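Local coordinates for Rbam17540 (PDB 2YOY), which probably cleaves polysaccharides such as cellulose by oxidation, as a copper-dependent lytic polysaccharide monooxygenase of the CBM33 family, at residues H1-P7 against T89-T95; A27-G31 against D76-K80; P97-W103 against N130-A136; E124-V129 against I144-R150. One frame throughout, in Å; residues are numbered along the deposited sequence.

Contact 1. Residues H1-P7 against T89-T95. With CU1 (copper (I) ion), chain C.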
# COMPACT_ATOMS: atom_id res chain seq x y z
N HIS A 1 7.23 1.15 11.32
CA HIS A 1 6.29 0.05 11.03
C HIS A 1 4.86 0.50 11.20
O HIS A 1 4.48 1.11 12.22
CB HIS A 1 6.56 -1.15 11.90
CG HIS A 1 7.82 -1.89 11.51
ND1 HIS A 1 9.07 -1.31 11.56
CD2 HIS A 1 8.02 -3.17 11.10
CE1 HIS A 1 9.98 -2.18 11.14
NE2 HIS A 1 9.37 -3.32 10.87
N GLY A 2 4.07 0.22 10.18
CA GLY A 2 2.68 0.62 10.20
C GLY A 2 2.04 0.27 8.90
O GLY A 2 2.71 -0.17 8.00
N TYR A 3 0.73 0.40 8.85
CA TYR A 3 -0.06 0.12 7.66
C TYR A 3 -1.27 1.03 7.53
O TYR A 3 -1.74 1.66 8.50
CB TYR A 3 -0.52 -1.34 7.65
CG TYR A 3 -1.25 -1.79 8.92
CD1 TYR A 3 -2.60 -1.60 9.05
CD2 TYR A 3 -0.58 -2.44 9.95
CE1 TYR A 3 -3.27 -1.97 10.23
CE2 TYR A 3 -1.24 -2.85 11.10
CZ TYR A 3 -2.58 -2.63 11.20
OH TYR A 3 -3.29 -3.02 12.34
N ILE A 4 -1.82 1.07 6.34
CA ILE A 4 -3.06 1.84 6.12
C ILE A 4 -4.26 0.97 6.56
O ILE A 4 -4.47 -0.11 6.08
CB ILE A 4 -3.17 2.29 4.64
CG1 ILE A 4 -1.99 3.20 4.27
CG2 ILE A 4 -4.51 2.96 4.39
CD1 ILE A 4 -1.90 3.55 2.78
N LYS A 5 -5.00 1.49 7.55
CA LYS A 5 -6.09 0.81 8.19
C LYS A 5 -7.46 1.18 7.61
O LYS A 5 -8.34 0.33 7.57
CB LYS A 5 -6.03 1.18 9.67
CG LYS A 5 -7.17 0.78 10.57
CD LYS A 5 -6.89 1.33 11.96
CE LYS A 5 -6.90 2.85 11.98
NZ LYS A 5 -6.45 3.38 13.29
N GLU A 6 -7.63 2.45 7.20
CA GLU A 6 -8.82 2.90 6.45
C GLU A 6 -8.41 3.83 5.30
O GLU A 6 -7.77 4.83 5.56
CB GLU A 6 -9.79 3.65 7.36
CG GLU A 6 -11.09 4.02 6.66
CD GLU A 6 -11.93 5.01 7.46
OE1 GLU A 6 -11.79 5.03 8.70
OE2 GLU A 6 -12.71 5.76 6.84
N PRO A 7 -8.71 3.46 4.02
CA PRO A 7 -9.25 2.15 3.58
C PRO A 7 -8.32 0.99 4.00
O PRO A 7 -7.19 1.23 4.44
CB PRO A 7 -9.31 2.26 2.05
CG PRO A 7 -9.04 3.67 1.69
CD PRO A 7 -8.29 4.28 2.87
N THR A 89 -10.16 9.93 2.81
CA THR A 89 -9.12 9.94 3.83
C THR A 89 -8.40 8.60 3.91
O THR A 89 -8.98 7.55 3.69
CB THR A 89 -9.71 10.24 5.20
OG1 THR A 89 -10.73 9.28 5.45
CG2 THR A 89 -10.30 11.64 5.21
N PHE A 90 -7.12 8.68 4.26
CA PHE A 90 -6.23 7.51 4.36
C PHE A 90 -5.60 7.59 5.73
O PHE A 90 -4.83 8.50 6.01
CB PHE A 90 -5.17 7.52 3.23
CG PHE A 90 -5.78 7.39 1.90
CD1 PHE A 90 -6.37 8.48 1.26
CD2 PHE A 90 -5.83 6.13 1.26
CE1 PHE A 90 -6.99 8.32 0.04
CE2 PHE A 90 -6.47 5.99 0.02
CZ PHE A 90 -7.04 7.08 -0.60
N THR A 91 -5.98 6.65 6.60
CA THR A 91 -5.49 6.60 7.97
C THR A 91 -4.55 5.44 8.21
O THR A 91 -4.91 4.28 7.96
CB THR A 91 -6.66 6.47 8.95
OG1 THR A 91 -7.49 7.64 8.81
CG2 THR A 91 -6.16 6.40 10.36
N TRP A 92 -3.36 5.76 8.69
CA TRP A 92 -2.33 4.77 9.05
C TRP A 92 -2.47 4.37 10.50
O TRP A 92 -2.82 5.20 11.36
CB TRP A 92 -0.94 5.35 8.80
CG TRP A 92 -0.59 5.53 7.32
CD1 TRP A 92 -1.04 6.50 6.49
CD2 TRP A 92 0.32 4.73 6.54
NE1 TRP A 92 -0.47 6.35 5.23
CE2 TRP A 92 0.37 5.29 5.24
CE3 TRP A 92 1.07 3.60 6.81
CZ2 TRP A 92 1.14 4.72 4.20
CZ3 TRP A 92 1.86 3.05 5.76
CH2 TRP A 92 1.90 3.63 4.50
N HIS A 93 -2.23 3.09 10.78
CA HIS A 93 -2.02 2.57 12.12
C HIS A 93 -0.52 2.23 12.23
O HIS A 93 0.03 1.55 11.35
CB HIS A 93 -2.83 1.31 12.35
CG HIS A 93 -2.55 0.64 13.66
ND1 HIS A 93 -3.02 1.11 14.86
CD2 HIS A 93 -1.82 -0.46 13.94
CE1 HIS A 93 -2.59 0.33 15.83
NE2 HIS A 93 -1.87 -0.64 15.30
N TYR A 94 0.12 2.77 13.26
CA TYR A 94 1.55 2.60 13.49
C TYR A 94 1.81 1.68 14.69
O TYR A 94 1.24 1.88 15.77
CB TYR A 94 2.25 3.95 13.68
CG TYR A 94 2.16 4.81 12.46
CD1 TYR A 94 2.92 4.51 11.34
CD2 TYR A 94 1.30 5.89 12.40
CE1 TYR A 94 2.82 5.27 10.22
CE2 TYR A 94 1.20 6.68 11.27
CZ TYR A 94 1.95 6.35 10.18
OH TYR A 94 1.85 7.10 9.05
N THR A 95 2.61 0.64 14.48
CA THR A 95 3.21 -0.07 15.63
C THR A 95 4.52 0.61 16.08
O THR A 95 4.94 0.48 17.22
CB THR A 95 3.47 -1.53 15.29
OG1 THR A 95 4.43 -1.62 14.24
CG2 THR A 95 2.17 -2.20 14.87
CU CU1 C . 9.30 0.59 11.82
O HOH W 1 -4.25 5.41 13.48
O HOH W 2 -9.30 7.13 6.77
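This is an antiparallel strand pairing, with a classic beta bulge, in the three-stranded sheet of the lytic polysaccharide monooxygenase beta-sandwich. Strand 2-6 is an outermost strand of that sheet, and strand 86-94 is its neighbour. Tyr3 and His93 form a hydrogen-bonded pair: Tyr3 N to His93 O is 2.8 Å and His93 N to Tyr3 O is 2.7 Å. At the bulge, Lys5 and Glu6 both face Thr91. Lys5 N reaches Thr91 O at 2.8 Å, whereas the Glu6 N bond to Thr91 O is weak at 3.4 Å. The side chains of Ile4, Trp92 and Tyr94 share one face. A CB on Gly2 would clash with the Tyr94 ring. Ile4 CG1 sits over the Trp92 six-membered ring, 3.5 Å from its centroid, in a CH-pi contact. The pairing places the N-terminal residue at the metal site, where His98 completes the histidine brace. Gln65 holds His1 NE2. His1 binds copper through N at 2.2 Å and ND1 at 1.9 Å.

Contact 2. Residues A27-G31 against D76-K80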
# COMPACT_ATOMS: atom_id res chain seq x y z
N ALA A 27 -2.69 -17.53 4.41
CA ALA A 27 -1.31 -17.39 4.02
C ALA A 27 -1.17 -17.89 2.59
O ALA A 27 -0.35 -17.37 1.79
CB ALA A 27 -0.44 -18.20 4.96
N GLN A 28 -2.03 -18.84 2.23
CA GLN A 28 -2.02 -19.32 0.83
C GLN A 28 -2.36 -18.19 -0.14
O GLN A 28 -1.85 -18.14 -1.25
CB GLN A 28 -2.97 -20.51 0.64
CG GLN A 28 -2.23 -21.82 0.89
CD GLN A 28 -3.12 -23.00 1.18
OE1 GLN A 28 -4.33 -22.87 1.46
NE2 GLN A 28 -2.52 -24.17 1.15
N LYS A 29 -3.21 -17.28 0.31
CA LYS A 29 -3.73 -16.18 -0.52
C LYS A 29 -2.77 -14.96 -0.47
O LYS A 29 -2.57 -14.31 -1.49
CB LYS A 29 -5.15 -15.85 -0.05
CG LYS A 29 -5.82 -14.69 -0.74
CD LYS A 29 -7.27 -14.58 -0.29
CE LYS A 29 -7.95 -13.38 -0.94
NZ LYS A 29 -9.40 -13.39 -0.60
N TYR A 30 -2.20 -14.65 0.69
CA TYR A 30 -1.44 -13.42 0.90
C TYR A 30 0.06 -13.63 1.16
O TYR A 30 0.85 -12.66 1.03
CB TYR A 30 -1.98 -12.67 2.15
CG TYR A 30 -3.38 -12.12 2.03
CD1 TYR A 30 -4.50 -12.89 2.35
CD2 TYR A 30 -3.59 -10.80 1.57
CE1 TYR A 30 -5.79 -12.37 2.24
CE2 TYR A 30 -4.86 -10.27 1.44
CZ TYR A 30 -5.96 -11.07 1.75
OH TYR A 30 -7.22 -10.56 1.61
N GLY A 31 0.45 -14.84 1.56
CA GLY A 31 1.76 -15.09 2.13
C GLY A 31 1.93 -14.64 3.56
O GLY A 31 0.95 -14.32 4.23
N ASP A 76 -8.84 -11.05 -10.32
CA ASP A 76 -9.73 -11.67 -9.35
C ASP A 76 -9.09 -11.98 -8.01
O ASP A 76 -9.82 -12.31 -7.07
CB ASP A 76 -10.34 -12.96 -9.94
CG ASP A 76 -11.33 -12.67 -11.08
OD1 ASP A 76 -11.78 -11.51 -11.24
OD2 ASP A 76 -11.65 -13.60 -11.84
N HIS A 77 -7.78 -11.85 -7.89
CA HIS A 77 -7.07 -12.42 -6.71
C HIS A 77 -7.46 -11.70 -5.44
O HIS A 77 -7.73 -12.36 -4.44
CB HIS A 77 -5.57 -12.40 -6.85
CG HIS A 77 -4.87 -13.26 -5.83
ND1 HIS A 77 -4.67 -14.61 -6.01
CD2 HIS A 77 -4.35 -12.97 -4.61
CE1 HIS A 77 -4.05 -15.11 -4.95
NE2 HIS A 77 -3.88 -14.14 -4.08
N TRP A 78 -7.48 -10.37 -5.46
CA TRP A 78 -7.60 -9.63 -4.21
C TRP A 78 -9.00 -9.12 -3.90
O TRP A 78 -9.78 -8.82 -4.79
CB TRP A 78 -6.60 -8.45 -4.21
CG TRP A 78 -5.19 -8.91 -4.55
CD1 TRP A 78 -4.51 -8.67 -5.74
CD2 TRP A 78 -4.29 -9.66 -3.74
NE1 TRP A 78 -3.25 -9.19 -5.67
CE2 TRP A 78 -3.11 -9.85 -4.49
CE3 TRP A 78 -4.35 -10.17 -2.47
CZ2 TRP A 78 -2.00 -10.53 -3.98
CZ3 TRP A 78 -3.25 -10.86 -1.96
CH2 TRP A 78 -2.09 -11.02 -2.71
N VAL A 79 -9.26 -8.89 -2.60
CA VAL A 79 -10.55 -8.34 -2.17
C VAL A 79 -10.61 -6.85 -2.43
O VAL A 79 -9.75 -6.09 -1.98
CB VAL A 79 -10.80 -8.59 -0.66
CG1 VAL A 79 -12.12 -7.97 -0.24
CG2 VAL A 79 -10.84 -10.08 -0.33
N LYS A 80 -11.61 -6.41 -3.18
CA LYS A 80 -11.77 -4.99 -3.48
C LYS A 80 -12.74 -4.32 -2.48
O LYS A 80 -13.73 -4.91 -2.04
CB LYS A 80 -12.33 -4.81 -4.87
CG LYS A 80 -11.31 -5.15 -5.96
CD LYS A 80 -11.65 -6.43 -6.64
CE LYS A 80 -10.55 -6.83 -7.60
NZ LYS A 80 -10.42 -8.31 -7.51
O HOH W 3 -7.17 -9.03 -0.69
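Lys29 has the most surface buried here. It lies in the last turn of helix 23-30, and its extended side chain reaches across to the loop that leads to strand 81-83. Lys29 NZ ends 3.6 Å from Val79 CG2, while its charge forms a salt bridge with Glu17 on helix 10-21. The backbone of Lys29 makes the direct hydrogen bond of the contact. His77 NE2 donates to Lys29 O at 2.9 Å, with a nearly straight angle of 174° at the hydrogen. The carbonyl lies near the imidazole plane, as suits this bond.

Trp78 is the second main element. Its six-membered ring meets the ring of Tyr30 obliquely, with centroids 5.5 Å apart and planes at 50°. The closest atoms are Tyr30 CD2 and Trp78 CZ3, at 3.5 Å. Trp78 CH2 also lies 3.5 Å from Lys29 O. The indole has further partners: its NE1 bonds to Lys72 O, and Arg10 makes a cation-pi contact with it.

A water extends the join. It donates to Tyr30 OH at 2.8 Å and accepts from Val79 N at 2.8 Å. Tyr30 OH also bonds to Glu17. This is helix-end-to-loop packing, in which the helical region following the first strand, a common elaboration of the lytic polysaccharide monooxygenase fold, meets the loop before strand 81-83.

Contact 3. Residues P97-W103 against N130-A136. With CU1 (copper (I) ion), chain C.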
# COMPACT_ATOMS: atom_id res chain seq x y z
N PRO A 97 5.86 4.50 15.20
CA PRO A 97 5.66 5.75 14.38
C PRO A 97 6.93 6.59 14.20
O PRO A 97 7.08 7.64 14.83
CB PRO A 97 4.64 6.53 15.20
CG PRO A 97 4.94 6.12 16.61
CD PRO A 97 5.33 4.67 16.57
N HIS A 98 7.79 6.17 13.29
CA HIS A 98 9.09 6.77 13.11
C HIS A 98 9.00 8.20 12.61
O HIS A 98 7.99 8.60 12.03
CB HIS A 98 9.90 6.01 12.06
CG HIS A 98 10.03 4.55 12.32
ND1 HIS A 98 10.66 4.05 13.44
CD2 HIS A 98 9.59 3.48 11.62
CE1 HIS A 98 10.63 2.73 13.41
NE2 HIS A 98 9.99 2.36 12.30
N ALA A 99 10.10 8.93 12.81
CA ALA A 99 10.28 10.25 12.24
C ALA A 99 10.03 10.17 10.75
O ALA A 99 10.55 9.27 10.10
CB ALA A 99 11.69 10.75 12.49
N THR A 100 9.28 11.13 10.22
CA THR A 100 8.73 11.03 8.86
C THR A 100 9.08 12.22 8.01
O THR A 100 8.93 13.36 8.44
CB THR A 100 7.19 10.85 8.94
OG1 THR A 100 6.91 9.66 9.66
CG2 THR A 100 6.54 10.83 7.54
N SER A 101 9.51 11.97 6.76
CA SER A 101 9.78 13.03 5.81
C SER A 101 8.58 13.33 4.91
O SER A 101 8.30 14.49 4.64
CB SER A 101 11.01 12.72 4.97
OG SER A 101 10.87 11.48 4.34
N LYS A 102 7.88 12.30 4.46
CA LYS A 102 6.68 12.53 3.64
C LYS A 102 5.89 11.25 3.46
O LYS A 102 6.39 10.15 3.68
CB LYS A 102 7.00 13.10 2.24
CG LYS A 102 7.70 12.14 1.30
CD LYS A 102 7.90 12.77 -0.08
CE LYS A 102 8.45 11.76 -1.04
NZ LYS A 102 8.63 12.33 -2.40
N TRP A 103 4.63 11.42 3.08
CA TRP A 103 3.86 10.36 2.49
C TRP A 103 3.45 10.77 1.08
O TRP A 103 3.35 11.96 0.74
CB TRP A 103 2.60 10.05 3.28
CG TRP A 103 2.73 9.66 4.71
CD1 TRP A 103 2.60 8.39 5.23
CD2 TRP A 103 2.85 10.54 5.85
NE1 TRP A 103 2.65 8.42 6.60
CE2 TRP A 103 2.81 9.72 7.01
CE3 TRP A 103 2.96 11.91 6.00
CZ2 TRP A 103 2.87 10.26 8.33
CZ3 TRP A 103 3.05 12.45 7.32
CH2 TRP A 103 3.02 11.62 8.44
N ASN A 130 3.82 16.48 2.76
CA ASN A 130 5.08 16.87 3.41
C ASN A 130 5.03 16.86 4.88
O ASN A 130 4.01 17.15 5.45
CB ASN A 130 5.72 18.08 2.80
CG ASN A 130 5.94 17.93 1.29
OD1 ASN A 130 5.32 18.65 0.52
ND2 ASN A 130 6.73 16.95 0.86
N HIS A 131 6.09 16.35 5.50
CA HIS A 131 6.15 16.32 6.95
C HIS A 131 7.47 16.95 7.41
O HIS A 131 8.46 16.96 6.68
CB HIS A 131 6.00 14.88 7.45
CG HIS A 131 5.52 14.77 8.86
ND1 HIS A 131 4.27 15.17 9.27
CD2 HIS A 131 6.13 14.26 9.96
CE1 HIS A 131 4.12 14.90 10.55
NE2 HIS A 131 5.24 14.36 11.00
N ASP A 132 7.46 17.45 8.63
CA ASP A 132 8.58 18.22 9.15
C ASP A 132 9.64 17.37 9.87
O ASP A 132 10.50 17.94 10.51
CB ASP A 132 8.07 19.32 10.10
CG ASP A 132 7.42 18.77 11.36
OD1 ASP A 132 7.47 17.55 11.59
OD2 ASP A 132 6.86 19.58 12.12
N GLY A 133 9.56 16.04 9.79
CA GLY A 133 10.57 15.17 10.41
C GLY A 133 10.17 14.73 11.80
O GLY A 133 10.88 13.96 12.44
N SER A 134 9.04 15.22 12.29
CA SER A 134 8.49 14.72 13.54
C SER A 134 7.91 13.31 13.32
O SER A 134 7.85 12.79 12.18
CB SER A 134 7.45 15.68 14.09
OG SER A 134 6.27 15.67 13.32
N LYS A 135 7.49 12.68 14.40
CA LYS A 135 6.94 11.33 14.35
C LYS A 135 5.69 11.22 13.46
O LYS A 135 4.93 12.19 13.31
CB LYS A 135 6.63 10.82 15.77
CG LYS A 135 7.92 10.55 16.55
CD LYS A 135 7.66 9.89 17.89
CE LYS A 135 8.88 10.02 18.80
NZ LYS A 135 10.17 9.78 18.09
N ALA A 136 5.49 10.04 12.89
CA ALA A 136 4.41 9.81 11.91
C ALA A 136 3.04 10.07 12.47
O ALA A 136 2.11 10.45 11.73
CB ALA A 136 4.48 8.40 11.35
CU CU1 C . 9.30 0.59 11.82
O HOH W 4 8.94 16.57 2.10
O HOH W 5 9.39 16.90 4.26
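The two segments pair twice, but in registers that differ by two residues. Ala99 is bridged to Lys135, with CA atoms 4.1 Å apart. Lys102 faces Asn130 as an antiparallel non-hydrogen-bonded pair, with CA atoms 4.6 Å apart. Between them the chain turns a corner at Ser101, and residues 131-134 form a loop. Thr100 N donates to Ser134 O at 2.9 Å, and His131 N donates to Ser101 O at 3.0 Å. Gly133 N makes a weak bond to Thr100 O at 3.1 Å. The loop is shaped by an Asx turn, in which Ser134 N donates to Asp132 OD1 at 2.9 Å. Gly133 has positive phi, which suits glycine.

In the beta-sandwich fold this joins the start of strand 100-108 to the loop leaving strand 123-130, next to the copper histidine brace. The His98 side chain starts away from the partner segment, and its NE2 binds copper at 2.0 Å. His1 supplies the other ligands. Deeper in, the edge of Trp103 meets the face of His131, with centroids 5.0 Å apart and planes at 75°. Trp103 NE1 bonds to Tyr94 OH. Trp103 CZ2 lies 3.9 Å from Ala136 CB. His131 NE2 donates to Lys135 O at 3.2 Å.

Contact 4. Residues E124-V129 against I144-R150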
# COMPACT_ATOMS: atom_id res chain seq x y z
N GLU A 124 0.11 6.78 -11.29
CA GLU A 124 0.36 8.21 -11.33
C GLU A 124 0.17 8.80 -9.97
O GLU A 124 -0.66 8.34 -9.26
CB GLU A 124 -0.49 8.92 -12.36
CG GLU A 124 -1.97 8.72 -12.28
CD GLU A 124 -2.66 9.39 -13.47
OE1 GLU A 124 -2.26 10.49 -13.87
OE2 GLU A 124 -3.60 8.79 -14.00
N LEU A 125 1.00 9.79 -9.67
CA LEU A 125 0.97 10.48 -8.41
C LEU A 125 -0.32 11.23 -8.28
O LEU A 125 -0.76 11.88 -9.24
CB LEU A 125 2.22 11.41 -8.34
CG LEU A 125 2.30 12.33 -7.10
CD1 LEU A 125 2.73 11.50 -5.91
CD2 LEU A 125 3.34 13.44 -7.38
N ILE A 126 -0.97 11.13 -7.12
CA ILE A 126 -2.21 11.87 -6.87
C ILE A 126 -2.14 12.78 -5.68
O ILE A 126 -2.96 13.69 -5.59
CB ILE A 126 -3.47 10.94 -6.71
CG1 ILE A 126 -3.30 9.93 -5.56
CG2 ILE A 126 -3.72 10.28 -8.04
CD1 ILE A 126 -4.56 9.15 -5.24
N GLY A 127 -1.16 12.59 -4.78
CA GLY A 127 -0.96 13.56 -3.73
C GLY A 127 0.31 13.32 -2.89
O GLY A 127 0.75 12.21 -2.76
N THR A 128 0.86 14.37 -2.35
CA THR A 128 2.07 14.25 -1.55
C THR A 128 1.75 14.99 -0.24
O THR A 128 1.15 16.09 -0.24
CB THR A 128 3.31 14.82 -2.27
OG1 THR A 128 3.60 14.12 -3.53
CG2 THR A 128 4.55 14.76 -1.39
N VAL A 129 2.09 14.38 0.88
CA VAL A 129 1.93 15.02 2.20
C VAL A 129 3.33 15.22 2.79
O VAL A 129 3.93 14.26 3.23
CB VAL A 129 1.08 14.19 3.15
CG1 VAL A 129 0.93 14.93 4.48
CG2 VAL A 129 -0.30 13.89 2.56
N ILE A 144 -6.64 12.99 0.46
CA ILE A 144 -6.09 12.82 -0.86
C ILE A 144 -7.26 12.79 -1.86
O ILE A 144 -8.30 12.10 -1.65
CB ILE A 144 -5.31 11.53 -0.91
CG1 ILE A 144 -4.13 11.50 0.09
CG2 ILE A 144 -4.77 11.24 -2.30
CD1 ILE A 144 -2.99 12.46 -0.19
N PHE A 145 -7.06 13.49 -2.97
CA PHE A 145 -8.05 13.50 -4.02
C PHE A 145 -7.87 12.32 -4.96
O PHE A 145 -6.86 12.19 -5.59
CB PHE A 145 -8.03 14.84 -4.77
CG PHE A 145 -9.26 15.04 -5.62
CD1 PHE A 145 -10.40 15.59 -5.10
CD2 PHE A 145 -9.25 14.66 -6.95
CE1 PHE A 145 -11.53 15.76 -5.91
CE2 PHE A 145 -10.38 14.85 -7.78
CZ PHE A 145 -11.50 15.43 -7.25
N VAL A 146 -8.83 11.41 -5.01
CA VAL A 146 -8.70 10.25 -5.87
C VAL A 146 -9.35 10.68 -7.23
O VAL A 146 -10.49 11.14 -7.25
CB VAL A 146 -9.50 9.07 -5.31
CG1 VAL A 146 -9.60 7.91 -6.31
CG2 VAL A 146 -9.03 8.63 -3.91
N PRO A 147 -8.65 10.49 -8.38
CA PRO A 147 -9.20 10.94 -9.64
C PRO A 147 -10.63 10.47 -9.89
O PRO A 147 -10.99 9.35 -9.54
CB PRO A 147 -8.21 10.37 -10.70
CG PRO A 147 -6.93 10.11 -9.97
CD PRO A 147 -7.30 9.95 -8.49
N THR A 148 -11.42 11.31 -10.54
CA THR A 148 -12.84 11.04 -10.83
C THR A 148 -13.07 10.64 -12.31
O THR A 148 -14.23 10.57 -12.75
CB THR A 148 -13.74 12.25 -10.48
OG1 THR A 148 -13.33 13.41 -11.22
CG2 THR A 148 -13.70 12.55 -8.97
N ASP A 149 -11.99 10.39 -13.06
CA ASP A 149 -12.03 10.08 -14.51
C ASP A 149 -11.86 8.59 -14.79
O ASP A 149 -11.62 8.20 -15.93
CB ASP A 149 -10.93 10.85 -15.28
CG ASP A 149 -9.54 10.51 -14.81
OD1 ASP A 149 -9.41 9.79 -13.80
OD2 ASP A 149 -8.57 10.95 -15.45
N ARG A 150 -11.96 7.76 -13.75
CA ARG A 150 -11.82 6.32 -13.93
C ARG A 150 -12.63 5.52 -12.93
O ARG A 150 -12.93 6.00 -11.85
CB ARG A 150 -10.33 5.94 -13.92
CG ARG A 150 -9.64 6.01 -12.55
CD ARG A 150 -8.12 6.17 -12.68
NE ARG A 150 -7.77 7.49 -13.19
CZ ARG A 150 -6.56 7.96 -13.35
NH1 ARG A 150 -5.49 7.23 -13.03
NH2 ARG A 150 -6.39 9.19 -13.78
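Ile126 is the main bump. Its side chain projects into a hollow lined by Ile144, the backbone of Phe145 and Val146, and Pro147. Ile126 CD1 touches Ile144 CG2 at 3.6 Å, and Ile126 CG2 touches Pro147 CD at 3.6 Å. Ile126 CB lies 3.8 Å from Phe145 O. Ile144 is the bump from the other side. Its CD1 fits over the bare backbone of Gly127, 4.2 Å from Gly127 CA. A CB on Gly127 would come within 3.0 Å of Ile144 CD1 and clash, so the lack of a side chain makes the room. Val129 CG2 closes the end of this hollow, 4.1 Å from Ile144 CD1.

The two strands run nearly antiparallel, at 164°, yet belong to different sheets of the beta-sandwich. Strand 123-130 pairs with strand 100-108, and strand 141-146 pairs with strand 86-94. Side chains therefore fill the gap between them. Ile126 and Gly127 form a classic beta bulge opposite Tyr105. At the far end from Val129, a salt-bridge network joins the segments. Glu124 OE2 lies 2.6 Å from Arg150 NH1 and 2.8 Å from Arg150 NH2. Asp149 OD1 holds Arg150 NE at 2.9 Å. Arg150 NH1 also bonds to Thr108 O.

Contact 1 lies nearest the chain's centre, about 9 Å between centres; contact 3 lies farthest, about 17 Å. All four are only partly buried. Contacts 1 and 3 share the copper ion and meet where Tyr94 OH lies 2.9 Å from Trp103 NE1. Contact 3 holds the start of strand 100-108 and contact 4 holds its neighbour 123-130. The two strands meet where Trp103 O lies 2.7 Å from Val129 N, a probable hydrogen bond. Phe90 of contact 1 packs on Ile144 of contact 4. Backbone bonds dominate contacts 1 and 3, while apolar packing and charge make contact 4. Contact 2 stands apart and joins a helix end to a loop through a side-chain-to-backbone bond and an aromatic pair.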